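Local coordinates for protein beta-galactosidase (Geobacillus stearothermophilus, PDB 4OIF) that probably hydrolyses terminal non-reducing beta-D-galactose residues in beta-D-galactosides, as an intracellular trimeric glycoside hydrolase of family 42 that also binds zinc, at residues 7-12 / 317-322; 47-52 / 85-90; 273-278 / 311-316; 399-404 / 640-645. All blocks are in the same frame, centred on the assembly; numbering follows the deposited sequence.

Contact 1: 7-12 / 317-322; sequences TYTTQA and PFLLME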
loop_
_atom_site.group_PDB
_atom_site.type_symbol
_atom_site.label_atom_id
_atom_site.label_comp_id
_atom_site.label_asym_id
_atom_site.label_seq_id
_atom_site.Cartn_x
_atom_site.Cartn_y
_atom_site.Cartn_z
ATOM N N THR A 7 14.875 -45.459 12.749
ATOM C CA THR A 7 14.429 -45.547 11.372
ATOM C C THR A 7 15.257 -44.570 10.541
ATOM O O THR A 7 15.065 -43.356 10.615
ATOM C CB THR A 7 12.925 -45.243 11.246
ATOM O OG1 THR A 7 12.676 -43.903 11.667
ATOM C CG2 THR A 7 12.104 -46.195 12.120
ATOM N N TYR A 8 16.196 -45.105 9.769
ATOM C CA TYR A 8 17.126 -44.277 9.003
ATOM C C TYR A 8 16.514 -43.790 7.692
ATOM O O TYR A 8 15.907 -44.567 6.951
ATOM C CB TYR A 8 18.414 -45.053 8.726
ATOM C CG TYR A 8 19.194 -45.428 9.972
ATOM C CD1 TYR A 8 20.277 -44.662 10.396
ATOM C CD2 TYR A 8 18.854 -46.552 10.716
ATOM C CE1 TYR A 8 20.998 -45.005 11.528
ATOM C CE2 TYR A 8 19.569 -46.901 11.853
ATOM C CZ TYR A 8 20.638 -46.125 12.253
ATOM O OH TYR A 8 21.351 -46.468 13.378
ATOM N N THR A 9 16.676 -42.504 7.400
ATOM C CA THR A 9 16.053 -41.936 6.208
ATOM C C THR A 9 17.011 -41.973 5.019
ATOM O O THR A 9 16.574 -41.935 3.869
ATOM C CB THR A 9 15.555 -40.482 6.451
ATOM O OG1 THR A 9 16.639 -39.654 6.900
ATOM C CG2 THR A 9 14.429 -40.460 7.490
ATOM N N THR A 10 18.312 -42.042 5.295
ATOM C CA THR A 10 19.310 -42.217 4.240
ATOM C C THR A 10 20.303 -43.292 4.628
ATOM O O THR A 10 20.236 -43.850 5.726
ATOM C CB THR A 10 20.109 -40.928 3.928
ATOM O OG1 THR A 10 21.262 -40.857 4.775
ATOM C CG2 THR A 10 19.270 -39.705 4.137
ATOM N N GLN A 11 21.235 -43.553 3.716
ATOM C CA GLN A 11 22.282 -44.550 3.911
ATOM C C GLN A 11 23.352 -44.057 4.891
ATOM O O GLN A 11 24.263 -44.797 5.248
ATOM C CB GLN A 11 22.923 -44.907 2.561
ATOM C CG GLN A 11 23.499 -46.298 2.486
ATOM C CD GLN A 11 22.419 -47.366 2.385
ATOM O OE1 GLN A 11 21.263 -47.070 2.077
ATOM N NE2 GLN A 11 22.794 -48.616 2.649
ATOM N N ALA A 12 23.242 -42.801 5.317
ATOM C CA ALA A 12 24.246 -42.206 6.186
ATOM C C ALA A 12 24.016 -42.559 7.648
ATOM O O ALA A 12 22.908 -42.423 8.162
ATOM C CB ALA A 12 24.265 -40.704 6.018
ATOM N N PRO A 317 12.502 -39.252 11.219
ATOM C CA PRO A 317 13.344 -38.050 11.212
ATOM C C PRO A 317 13.198 -37.235 9.917
ATOM O O PRO A 317 12.936 -37.808 8.857
ATOM C CB PRO A 317 14.759 -38.612 11.335
ATOM C CG PRO A 317 14.586 -39.951 11.954
ATOM C CD PRO A 317 13.290 -40.477 11.443
ATOM N N PHE A 318 13.352 -35.917 10.008
ATOM C CA PHE A 318 13.329 -35.074 8.819
ATOM C C PHE A 318 14.724 -34.529 8.538
ATOM O O PHE A 318 15.639 -34.711 9.321
ATOM C CB PHE A 318 12.317 -33.930 8.975
ATOM C CG PHE A 318 12.743 -32.857 9.949
ATOM C CD1 PHE A 318 12.407 -32.949 11.294
ATOM C CD2 PHE A 318 13.462 -31.742 9.511
ATOM C CE1 PHE A 318 12.795 -31.965 12.195
ATOM C CE2 PHE A 318 13.853 -30.748 10.405
ATOM C CZ PHE A 318 13.515 -30.862 11.753
ATOM N N LEU A 319 14.890 -33.858 7.412
ATOM C CA LEU A 319 16.184 -33.300 7.085
ATOM C C LEU A 319 16.083 -31.786 6.916
ATOM O O LEU A 319 15.354 -31.284 6.065
ATOM C CB LEU A 319 16.754 -33.970 5.822
ATOM C CG LEU A 319 17.090 -35.469 5.967
ATOM C CD1 LEU A 319 17.282 -36.157 4.621
ATOM C CD2 LEU A 319 18.310 -35.706 6.861
ATOM N N LEU A 320 16.796 -31.053 7.762
ATOM C CA LEU A 320 16.954 -29.631 7.529
ATOM C C LEU A 320 17.780 -29.488 6.263
ATOM O O LEU A 320 18.951 -29.869 6.241
ATOM C CB LEU A 320 17.628 -28.943 8.704
ATOM C CG LEU A 320 17.813 -27.438 8.519
ATOM C CD1 LEU A 320 16.455 -26.781 8.364
ATOM C CD2 LEU A 320 18.584 -26.833 9.691
ATOM N N MET A 321 17.159 -28.978 5.199
ATOM C CA MET A 321 17.844 -28.840 3.914
ATOM C C MET A 321 18.548 -27.485 3.818
ATOM O O MET A 321 19.640 -27.366 3.245
ATOM C CB MET A 321 16.860 -29.016 2.749
ATOM C CG MET A 321 17.514 -29.035 1.365
ATOM S SD MET A 321 18.546 -30.492 1.068
ATOM C CE MET A 321 17.340 -31.785 1.308
ATOM N N GLU A 322 17.921 -26.462 4.385
ATOM C CA GLU A 322 18.516 -25.138 4.373
ATOM C C GLU A 322 18.325 -24.404 5.696
ATOM O O GLU A 322 17.284 -24.516 6.349
ATOM C CB GLU A 322 17.930 -24.296 3.237
ATOM C CG GLU A 322 18.177 -24.827 1.829
ATOM C CD GLU A 322 17.355 -24.079 0.789
ATOM O OE1 GLU A 322 16.668 -23.110 1.188
ATOM O OE2 GLU A 322 17.394 -24.454 -0.409
#
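With chi1 at 63° in Thr7 and 56° in Thr9, both hydroxyls sit in the crowded position between backbone N and carbonyl carbon, and each CG2 lies anti to the carbonyl carbon. That brings the methyl of Thr9, rather than its hydroxyl, up to the start of 317-322, where CG2 lies 3.3 Å from Pro317 O. Thr7 meets the proline ring with two oxygens instead: its carbonyl O is 3.5 Å from Pro317 CD, and its OG1 comes equally near that carbon while bonding to Asn408. Leu319 has CG beside its own backbone N, which leaves CD1 against the threonines, 4.1 Å from Thr10 CG2. The two side chains cross obliquely, and no hydrogen bond links the segments. Thr10 keeps its hydroxyl for its own chain: Ala12 N donates to Thr10 OG1 at 2.8 Å with an N-H...O angle of 163°, an ST turn that leaves the methyl for Leu319. Leu319 itself bonds through its backbone to Ile281 and to Trp283 of the parallel strand 282-284. The N-terminal loop therefore packs where the chain enters strand 319-322, the seventh of the (beta/alpha)8 barrel, and at the other end of that strand stands Glu322, the probable nucleophile, as expected for a clan GH-A glycosidase.

Contact 2: 47-52 / 85-90; sequences TFTVGV and ILATPS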
loop_
_atom_site.group_PDB
_atom_site.type_symbol
_atom_site.label_atom_id
_atom_site.label_comp_id
_atom_site.label_asym_id
_atom_site.label_seq_id
_atom_site.Cartn_x
_atom_site.Cartn_y
_atom_site.Cartn_z
ATOM N N THR A 47 28.344 -33.202 3.467
ATOM C CA THR A 47 27.244 -33.428 2.544
ATOM C C THR A 47 26.906 -32.152 1.791
ATOM O O THR A 47 26.756 -31.084 2.393
ATOM C CB THR A 47 26.008 -33.950 3.284
ATOM O OG1 THR A 47 26.371 -35.133 4.005
ATOM C CG2 THR A 47 24.885 -34.281 2.300
ATOM N N PHE A 48 26.813 -32.260 0.467
ATOM C CA PHE A 48 26.586 -31.066 -0.343
ATOM C C PHE A 48 25.530 -31.277 -1.425
ATOM O O PHE A 48 25.563 -32.258 -2.169
ATOM C CB PHE A 48 27.913 -30.594 -0.952
ATOM C CG PHE A 48 28.987 -30.401 0.077
ATOM C CD1 PHE A 48 29.063 -29.227 0.806
ATOM C CD2 PHE A 48 29.887 -31.418 0.357
ATOM C CE1 PHE A 48 30.031 -29.065 1.774
ATOM C CE2 PHE A 48 30.860 -31.259 1.327
ATOM C CZ PHE A 48 30.931 -30.086 2.037
ATOM N N THR A 49 24.592 -30.341 -1.480
ATOM C CA THR A 49 23.530 -30.348 -2.459
ATOM C C THR A 49 23.978 -29.655 -3.735
ATOM O O THR A 49 24.147 -28.433 -3.759
ATOM C CB THR A 49 22.288 -29.657 -1.919
ATOM O OG1 THR A 49 21.902 -30.286 -0.694
ATOM C CG2 THR A 49 21.159 -29.755 -2.915
ATOM N N VAL A 50 24.171 -30.440 -4.792
ATOM C CA VAL A 50 24.756 -29.922 -6.020
ATOM C C VAL A 50 23.756 -29.937 -7.175
ATOM O O VAL A 50 22.887 -30.815 -7.255
ATOM C CB VAL A 50 26.031 -30.718 -6.388
ATOM C CG1 VAL A 50 26.697 -30.161 -7.647
ATOM C CG2 VAL A 50 27.003 -30.666 -5.224
ATOM N N GLY A 51 23.859 -28.928 -8.034
ATOM C CA GLY A 51 23.082 -28.863 -9.257
ATOM C C GLY A 51 21.707 -28.217 -9.204
ATOM O O GLY A 51 20.956 -28.334 -10.173
ATOM N N VAL A 52 21.369 -27.529 -8.109
ATOM C CA VAL A 52 20.000 -27.022 -7.929
ATOM C C VAL A 52 19.611 -26.044 -9.046
ATOM O O VAL A 52 18.488 -26.072 -9.558
ATOM C CB VAL A 52 19.808 -26.345 -6.552
ATOM C CG1 VAL A 52 18.364 -25.922 -6.365
ATOM C CG2 VAL A 52 20.196 -27.294 -5.441
ATOM N N ILE A 85 24.142 -34.747 -2.272
ATOM C CA ILE A 85 22.710 -34.688 -2.543
ATOM C C ILE A 85 22.552 -34.078 -3.932
ATOM O O ILE A 85 22.792 -32.883 -4.118
ATOM C CB ILE A 85 21.947 -33.844 -1.499
ATOM C CG1 ILE A 85 22.049 -34.483 -0.116
ATOM C CG2 ILE A 85 20.475 -33.681 -1.887
ATOM C CD1 ILE A 85 21.524 -33.593 0.993
ATOM N N LEU A 86 22.186 -34.896 -4.914
ATOM C CA LEU A 86 22.082 -34.405 -6.280
ATOM C C LEU A 86 20.688 -33.859 -6.519
ATOM O O LEU A 86 19.690 -34.533 -6.273
ATOM C CB LEU A 86 22.404 -35.505 -7.291
ATOM C CG LEU A 86 22.482 -35.068 -8.759
ATOM C CD1 LEU A 86 23.394 -33.874 -8.918
ATOM C CD2 LEU A 86 22.960 -36.201 -9.640
ATOM N N ALA A 87 20.628 -32.622 -6.982
ATOM C CA ALA A 87 19.356 -32.001 -7.277
ATOM C C ALA A 87 19.047 -32.079 -8.757
ATOM O O ALA A 87 19.960 -32.046 -9.590
ATOM C CB ALA A 87 19.353 -30.549 -6.823
ATOM N N THR A 88 17.759 -32.185 -9.082
ATOM C CA THR A 88 17.316 -31.956 -10.450
ATOM C C THR A 88 17.143 -30.448 -10.668
ATOM O O THR A 88 16.787 -29.719 -9.749
ATOM C CB THR A 88 16.027 -32.693 -10.753
ATOM O OG1 THR A 88 14.952 -32.113 -10.001
ATOM C CG2 THR A 88 16.186 -34.171 -10.386
ATOM N N PRO A 89 17.416 -29.976 -11.888
ATOM C CA PRO A 89 17.567 -28.535 -12.084
ATOM C C PRO A 89 16.303 -27.791 -12.501
ATOM O O PRO A 89 16.422 -26.638 -12.926
ATOM C CB PRO A 89 18.610 -28.463 -13.206
ATOM C CG PRO A 89 18.301 -29.663 -14.041
ATOM C CD PRO A 89 17.845 -30.741 -13.073
ATOM N N SER A 90 15.132 -28.416 -12.398
ATOM C CA SER A 90 13.894 -27.797 -12.889
ATOM C C SER A 90 13.568 -26.450 -12.222
ATOM O O SER A 90 12.766 -25.682 -12.744
ATOM C CB SER A 90 12.713 -28.751 -12.706
ATOM O OG SER A 90 12.529 -29.067 -11.340
HETATM O O HOH W 1 21.031 -30.874 -11.766
HETATM O O HOH W 2 16.136 -27.205 -9.426
#
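Two neighbouring parallel strands, 47-50 and 85-87, pair here in the buried wall of the catalytic barrel, their axes 4.7 Å apart and only 9° from parallel. Ile85 bonds through both ends of its backbone: its N donates to Phe48 O at 2.9 Å, from 44° above the carbonyl plane, and its O accepts from Val50 N nearly along the C=O axis. The third bond, Ala87 N to Val50 O, is the straightest at 168°. Between the first two, Thr49 CA approaches Ile85 O at 3.1 Å in a CA-H...O contact. Helices 55-58 and 68-79 join the two strands, making a beta-alpha-beta crossover of the TIM barrel, strands two and three. Thr49 and Ile85 share the face turned to the barrel interior, where His154 touches both, while Leu86 on the other face packs on Tyr144 of helix 127-144. Ile85 CD1 reaches along the first strand, meeting Thr47 CG2 and Thr49 OG1, each at 3.7 Å. An alanine here would probably keep the backbone bonds but lose the packing of CG1 and CD1 on Thr47 and of CD1 and CG2 on Thr49. Past the strands direct backbone bonds give way to waters: one bridges Gly51 O and Ala87 O, another Val52 O and Thr88 O. Gly51 turns the chain with a positive phi, a conformation in which a CB would press on the carbonyl of Val50. Val52 CG2, anti to its carbonyl carbon, touches Ala87 CB at 3.6 Å, and its side chain lies about 3 Å from that of Asn157, a probable substrate-binding residue.

Contact 3: 273-278 / 311-316; sequences KFAKHL and RSLKQQ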
loop_
_atom_site.group_PDB
_atom_site.type_symbol
_atom_site.label_atom_id
_atom_site.label_comp_id
_atom_site.label_asym_id
_atom_site.label_seq_id
_atom_site.Cartn_x
_atom_site.Cartn_y
_atom_site.Cartn_z
ATOM N N LYS A 273 -0.410 -33.567 1.671
ATOM C CA LYS A 273 -0.653 -34.378 0.489
ATOM C C LYS A 273 0.653 -34.698 -0.226
ATOM O O LYS A 273 0.810 -35.790 -0.791
ATOM C CB LYS A 273 -1.622 -33.645 -0.461
ATOM C CG LYS A 273 -2.441 -34.548 -1.367
ATOM C CD LYS A 273 -3.373 -33.730 -2.249
ATOM C CE LYS A 273 -4.420 -34.606 -2.921
ATOM N NZ LYS A 273 -3.780 -35.762 -3.614
ATOM N N PHE A 274 1.587 -33.744 -0.201
ATOM C CA PHE A 274 2.839 -33.874 -0.955
ATOM C C PHE A 274 3.733 -34.896 -0.231
ATOM O O PHE A 274 4.463 -35.670 -0.868
ATOM C CB PHE A 274 3.550 -32.513 -1.084
ATOM C CG PHE A 274 4.476 -32.397 -2.285
ATOM C CD1 PHE A 274 4.450 -31.269 -3.088
ATOM C CD2 PHE A 274 5.300 -33.450 -2.660
ATOM C CE1 PHE A 274 5.286 -31.163 -4.193
ATOM C CE2 PHE A 274 6.134 -33.357 -3.765
ATOM C CZ PHE A 274 6.120 -32.211 -4.537
ATOM N N ALA A 275 3.661 -34.898 1.101
ATOM C CA ALA A 275 4.511 -35.751 1.931
ATOM C C ALA A 275 4.384 -37.227 1.566
ATOM O O ALA A 275 5.367 -37.979 1.619
ATOM C CB ALA A 275 4.185 -35.542 3.397
ATOM N N LYS A 276 3.165 -37.629 1.206
ATOM C CA LYS A 276 2.896 -39.000 0.779
ATOM C C LYS A 276 3.710 -39.390 -0.456
ATOM O O LYS A 276 3.885 -40.570 -0.728
ATOM C CB LYS A 276 1.412 -39.199 0.479
ATOM C CG LYS A 276 0.446 -38.882 1.618
ATOM C CD LYS A 276 -0.977 -39.240 1.207
ATOM C CE LYS A 276 -2.007 -38.524 2.059
ATOM N NZ LYS A 276 -1.659 -38.670 3.492
ATOM N N HIS A 277 4.208 -38.404 -1.197
ATOM C CA HIS A 277 4.944 -38.686 -2.428
ATOM C C HIS A 277 6.459 -38.658 -2.240
ATOM O O HIS A 277 7.201 -38.959 -3.166
ATOM C CB HIS A 277 4.541 -37.694 -3.527
ATOM C CG HIS A 277 3.090 -37.770 -3.895
ATOM N ND1 HIS A 277 2.640 -38.426 -5.022
ATOM C CD2 HIS A 277 1.985 -37.302 -3.264
ATOM C CE1 HIS A 277 1.322 -38.341 -5.079
ATOM N NE2 HIS A 277 0.900 -37.661 -4.026
ATOM N N LEU A 278 6.912 -38.308 -1.041
ATOM C CA LEU A 278 8.340 -38.193 -0.773
ATOM C C LEU A 278 8.851 -39.337 0.101
ATOM O O LEU A 278 8.083 -39.940 0.849
ATOM C CB LEU A 278 8.639 -36.856 -0.102
ATOM C CG LEU A 278 8.179 -35.598 -0.843
ATOM C CD1 LEU A 278 8.451 -34.365 0.021
ATOM C CD2 LEU A 278 8.865 -35.471 -2.195
ATOM N N ARG A 311 8.313 -32.966 11.040
ATOM C CA ARG A 311 8.708 -34.282 11.507
ATOM C C ARG A 311 7.487 -35.180 11.441
ATOM O O ARG A 311 7.535 -36.263 10.864
ATOM C CB ARG A 311 9.267 -34.239 12.932
ATOM C CG ARG A 311 9.852 -35.576 13.420
ATOM C CD ARG A 311 9.938 -35.609 14.927
ATOM N NE ARG A 311 8.627 -35.357 15.511
ATOM C CZ ARG A 311 8.277 -34.241 16.139
ATOM N NH1 ARG A 311 9.155 -33.251 16.284
ATOM N NH2 ARG A 311 7.045 -34.120 16.616
ATOM N N SER A 312 6.378 -34.702 11.994
ATOM C CA SER A 312 5.196 -35.545 12.104
ATOM C C SER A 312 4.568 -35.977 10.771
ATOM O O SER A 312 3.855 -36.972 10.740
ATOM C CB SER A 312 4.143 -34.846 12.963
ATOM O OG SER A 312 4.614 -34.674 14.290
ATOM N N LEU A 313 4.820 -35.251 9.681
ATOM C CA LEU A 313 4.245 -35.616 8.373
ATOM C C LEU A 313 4.449 -37.078 7.987
ATOM O O LEU A 313 3.545 -37.732 7.458
ATOM C CB LEU A 313 4.818 -34.738 7.272
ATOM C CG LEU A 313 4.186 -33.354 7.295
ATOM C CD1 LEU A 313 4.910 -32.424 6.346
ATOM C CD2 LEU A 313 2.693 -33.456 6.956
ATOM N N LYS A 314 5.641 -37.593 8.252
ATOM C CA LYS A 314 5.927 -38.976 7.926
ATOM C C LYS A 314 6.433 -39.738 9.145
ATOM O O LYS A 314 6.963 -40.842 9.012
ATOM C CB LYS A 314 6.932 -39.055 6.779
ATOM C CG LYS A 314 6.430 -38.431 5.484
ATOM C CD LYS A 314 7.431 -38.616 4.347
ATOM C CE LYS A 314 7.483 -40.068 3.888
ATOM N NZ LYS A 314 6.320 -40.373 3.016
ATOM N N GLN A 315 6.259 -39.134 10.319
ATOM C CA GLN A 315 6.516 -39.786 11.603
ATOM C C GLN A 315 7.871 -40.496 11.611
ATOM O O GLN A 315 7.986 -41.668 11.989
ATOM C CB GLN A 315 5.378 -40.763 11.927
ATOM C CG GLN A 315 4.056 -40.083 12.311
ATOM C CD GLN A 315 4.025 -39.595 13.768
ATOM O OE1 GLN A 315 3.608 -40.321 14.678
ATOM N NE2 GLN A 315 4.467 -38.366 13.985
ATOM N N GLN A 316 8.887 -39.764 11.166
ATOM C CA GLN A 316 10.249 -40.266 11.053
ATOM C C GLN A 316 11.178 -39.044 11.107
ATOM O O GLN A 316 10.699 -37.914 11.051
ATOM C CB GLN A 316 10.423 -41.053 9.750
ATOM C CG GLN A 316 10.272 -40.170 8.523
ATOM C CD GLN A 316 10.504 -40.891 7.206
ATOM O OE1 GLN A 316 10.542 -42.124 7.142
ATOM N NE2 GLN A 316 10.648 -40.114 6.137
#
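Arg311 opens the second segment in the last part of helix 296-312, with salt bridges to Asp308 and Asp457, while Ser312 OG bonds back to Asp308 O. Both leave the contact itself to the residues that follow. Leu313 turns its CB to Ala275, the two CB atoms meeting at 4.0 Å, a small apolar touch where the backbones come nearest. Next comes Lys314, the residue that carries the contact. Its CG lies beside its own backbone N; the extended chi2 leaves CD 3.5 Å from Ala275 O, the bend at chi3 (71°) brings CE to 3.1 Å from Leu278 O, and the bend at chi4 (78°) turns NZ onto both carbonyls. The ammonium at the tip holds both carbonyls: NZ donates to Ala275 O at 2.9 Å, from above the carbonyl plane, and to Leu278 O at 2.8 Å, within it. Ala275 O accepts Leu278 N as well, so two donors grip one oxygen, and the charge is likely to polarise both carbonyls. A methionine here would probably still pack near Ala275 but lose both bonds, leaving the turn 275-278 less firmly tied to its partner. Gln315 then takes left-handed backbone angles and sends NE2 to Asp457, and Gln316 bonds to Asp279 O. Segment 311-316 thus leads helix 296-312 toward strand 319-322; across from it, Leu278 touches Phe236 of helix 218-246 as well as Thr254 and Phe256 of strand 252-259, and Ile281, just before strand 282-284, touches both Ala275 and Lys314.

Contact 4: 399-404 / 640-645; sequences KKMSGI and YVFIMN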
loop_
_atom_site.group_PDB
_atom_site.type_symbol
_atom_site.label_atom_id
_atom_site.label_comp_id
_atom_site.label_asym_id
_atom_site.label_seq_id
_atom_site.Cartn_x
_atom_site.Cartn_y
_atom_site.Cartn_z
ATOM N N LYS A 399 29.723 -34.581 14.697
ATOM C CA LYS A 399 30.486 -35.816 14.572
ATOM C C LYS A 399 30.357 -36.707 15.813
ATOM O O LYS A 399 30.467 -37.925 15.715
ATOM C CB LYS A 399 31.953 -35.504 14.278
ATOM C CG LYS A 399 32.136 -34.971 12.866
ATOM C CD LYS A 399 33.573 -34.631 12.512
ATOM C CE LYS A 399 33.682 -34.382 11.007
ATOM N NZ LYS A 399 35.025 -33.903 10.562
ATOM N N LYS A 400 30.095 -36.109 16.972
ATOM C CA LYS A 400 29.931 -36.891 18.197
ATOM C C LYS A 400 28.489 -37.318 18.420
ATOM O O LYS A 400 28.159 -37.814 19.495
ATOM C CB LYS A 400 30.397 -36.105 19.428
ATOM C CG LYS A 400 31.789 -35.511 19.334
ATOM C CD LYS A 400 32.105 -34.681 20.575
ATOM C CE LYS A 400 33.439 -33.944 20.447
ATOM N NZ LYS A 400 33.732 -33.114 21.656
ATOM N N MET A 401 27.632 -37.140 17.417
ATOM C CA MET A 401 26.194 -37.327 17.625
ATOM C C MET A 401 25.543 -38.386 16.730
ATOM O O MET A 401 24.329 -38.384 16.545
ATOM C CB MET A 401 25.476 -35.974 17.444
ATOM C CG MET A 401 25.682 -35.015 18.619
ATOM S SD MET A 401 25.226 -33.302 18.294
ATOM C CE MET A 401 23.442 -33.400 18.169
ATOM N N SER A 402 26.331 -39.312 16.197
ATOM C CA SER A 402 25.799 -40.254 15.218
ATOM C C SER A 402 24.747 -41.204 15.785
ATOM O O SER A 402 23.989 -41.809 15.037
ATOM C CB SER A 402 26.938 -41.059 14.603
ATOM O OG SER A 402 27.675 -41.713 15.610
ATOM N N GLY A 403 24.697 -41.336 17.105
ATOM C CA GLY A 403 23.725 -42.207 17.744
ATOM C C GLY A 403 22.314 -41.648 17.705
ATOM O O GLY A 403 21.327 -42.374 17.848
ATOM N N ILE A 404 22.221 -40.341 17.504
ATOM C CA ILE A 404 20.933 -39.688 17.411
ATOM C C ILE A 404 20.294 -39.962 16.035
ATOM O O ILE A 404 19.058 -39.980 15.888
ATOM C CB ILE A 404 21.091 -38.189 17.678
ATOM C CG1 ILE A 404 21.704 -37.990 19.069
ATOM C CG2 ILE A 404 19.757 -37.471 17.577
ATOM C CD1 ILE A 404 22.349 -36.618 19.278
ATOM N N TYR A 640 18.267 -39.180 24.366
ATOM C CA TYR A 640 19.144 -38.057 24.054
ATOM C C TYR A 640 18.388 -36.772 24.310
ATOM O O TYR A 640 17.382 -36.494 23.676
ATOM C CB TYR A 640 19.622 -38.086 22.608
ATOM C CG TYR A 640 20.449 -39.282 22.238
ATOM C CD1 TYR A 640 19.917 -40.300 21.450
ATOM C CD2 TYR A 640 21.765 -39.397 22.662
ATOM C CE1 TYR A 640 20.678 -41.399 21.099
ATOM C CE2 TYR A 640 22.532 -40.490 22.311
ATOM C CZ TYR A 640 21.986 -41.487 21.532
ATOM O OH TYR A 640 22.744 -42.580 21.178
ATOM N N VAL A 641 18.892 -35.983 25.238
ATOM C CA VAL A 641 18.174 -34.834 25.721
ATOM C C VAL A 641 18.955 -33.561 25.444
ATOM O O VAL A 641 20.138 -33.470 25.719
ATOM C CB VAL A 641 17.889 -34.997 27.218
ATOM C CG1 VAL A 641 17.051 -33.837 27.734
ATOM C CG2 VAL A 641 17.176 -36.336 27.462
ATOM N N PHE A 642 18.281 -32.579 24.873
ATOM C CA PHE A 642 18.873 -31.290 24.560
ATOM C C PHE A 642 18.349 -30.247 25.535
ATOM O O PHE A 642 17.133 -30.016 25.620
ATOM C CB PHE A 642 18.535 -30.865 23.125
ATOM C CG PHE A 642 19.182 -31.696 22.062
ATOM C CD1 PHE A 642 18.768 -33.001 21.826
ATOM C CD2 PHE A 642 20.184 -31.162 21.269
ATOM C CE1 PHE A 642 19.365 -33.772 20.828
ATOM C CE2 PHE A 642 20.786 -31.925 20.265
ATOM C CZ PHE A 642 20.376 -33.234 20.048
ATOM N N ILE A 643 19.265 -29.615 26.258
ATOM C CA ILE A 643 18.924 -28.521 27.158
ATOM C C ILE A 643 19.432 -27.208 26.560
ATOM O O ILE A 643 20.632 -26.937 26.538
ATOM C CB ILE A 643 19.508 -28.743 28.557
ATOM C CG1 ILE A 643 19.211 -30.175 29.031
ATOM C CG2 ILE A 643 18.956 -27.712 29.523
ATOM C CD1 ILE A 643 19.869 -30.562 30.373
ATOM N N MET A 644 18.501 -26.391 26.078
ATOM C CA MET A 644 18.832 -25.245 25.242
ATOM C C MET A 644 18.442 -23.904 25.873
ATOM O O MET A 644 17.279 -23.661 26.193
ATOM C CB MET A 644 18.161 -25.412 23.869
ATOM C CG MET A 644 18.548 -26.707 23.176
ATOM S SD MET A 644 17.511 -27.113 21.758
ATOM C CE MET A 644 15.944 -27.478 22.537
ATOM N N ASN A 645 19.422 -23.033 26.056
ATOM C CA ASN A 645 19.146 -21.721 26.628
ATOM C C ASN A 645 18.814 -20.701 25.546
ATOM O O ASN A 645 19.706 -20.093 24.969
ATOM C CB ASN A 645 20.337 -21.243 27.459
ATOM C CG ASN A 645 20.078 -19.916 28.148
ATOM O OD1 ASN A 645 18.974 -19.359 28.081
ATOM N ND2 ASN A 645 21.102 -19.396 28.821
#
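Ile404 lies over one face of the Tyr640 ring: its CG1 is 3.7 Å from the ring centroid and 15° off the normal, a CH-pi contact shifted toward the CG side of the ring. The isoleucine puts CG1 anti to its carbonyl carbon, and CD1 then carries on to meet Phe642 tip to tip, 4.0 Å from CZ. Met401 reaches the same ring at its edge, near the ring plane, with CE 3.6 Å from Phe642 CZ; a bend at chi3 (69°) delivers that methyl. The far end of Tyr640 slides along Gly403, where OH lies 3.6 Å from CA. A CB on Gly403 would clash with that hydroxyl oxygen, so the missing side chain is what lets the tyrosine lie this close. Ile404 N bonds to Met401 O at 3.0 Å, tightening the turn that presents both side chains. No hydrogen bond crosses between the segments. The loop after helix 386-399 of the barrel domain thereby rests on strand 638-645 of the C-terminal sheet, with Arg633 of strand 628-634 against Ile404, Val681 of strand 679-685 beside Phe642, and Ile350 of helix 341-351 touching both Met401 and Phe642.

In the fold
Contacts 2 and 4 are buried, whereas contacts 1 and 3 are only partly so. Contacts 1 and 2 reach the same barrel sheet and touch inside it, Met321 SD packing on Thr49 OG1, yet only contact 2 joins strands by backbone bonds. Contact 3 leads straight into contact 1 along the chain, from helix 296-312 to strand 319-322, and Phe318 packs on Arg311 where they meet. Their chemistry differs: threonine methyls and a proline in contact 1, a lysine ammonium on carbonyls in contact 3. Contact 4 stands apart, about 6 Å from contact 1 at the nearest atoms, and joins two domains by aliphatic-aromatic packing.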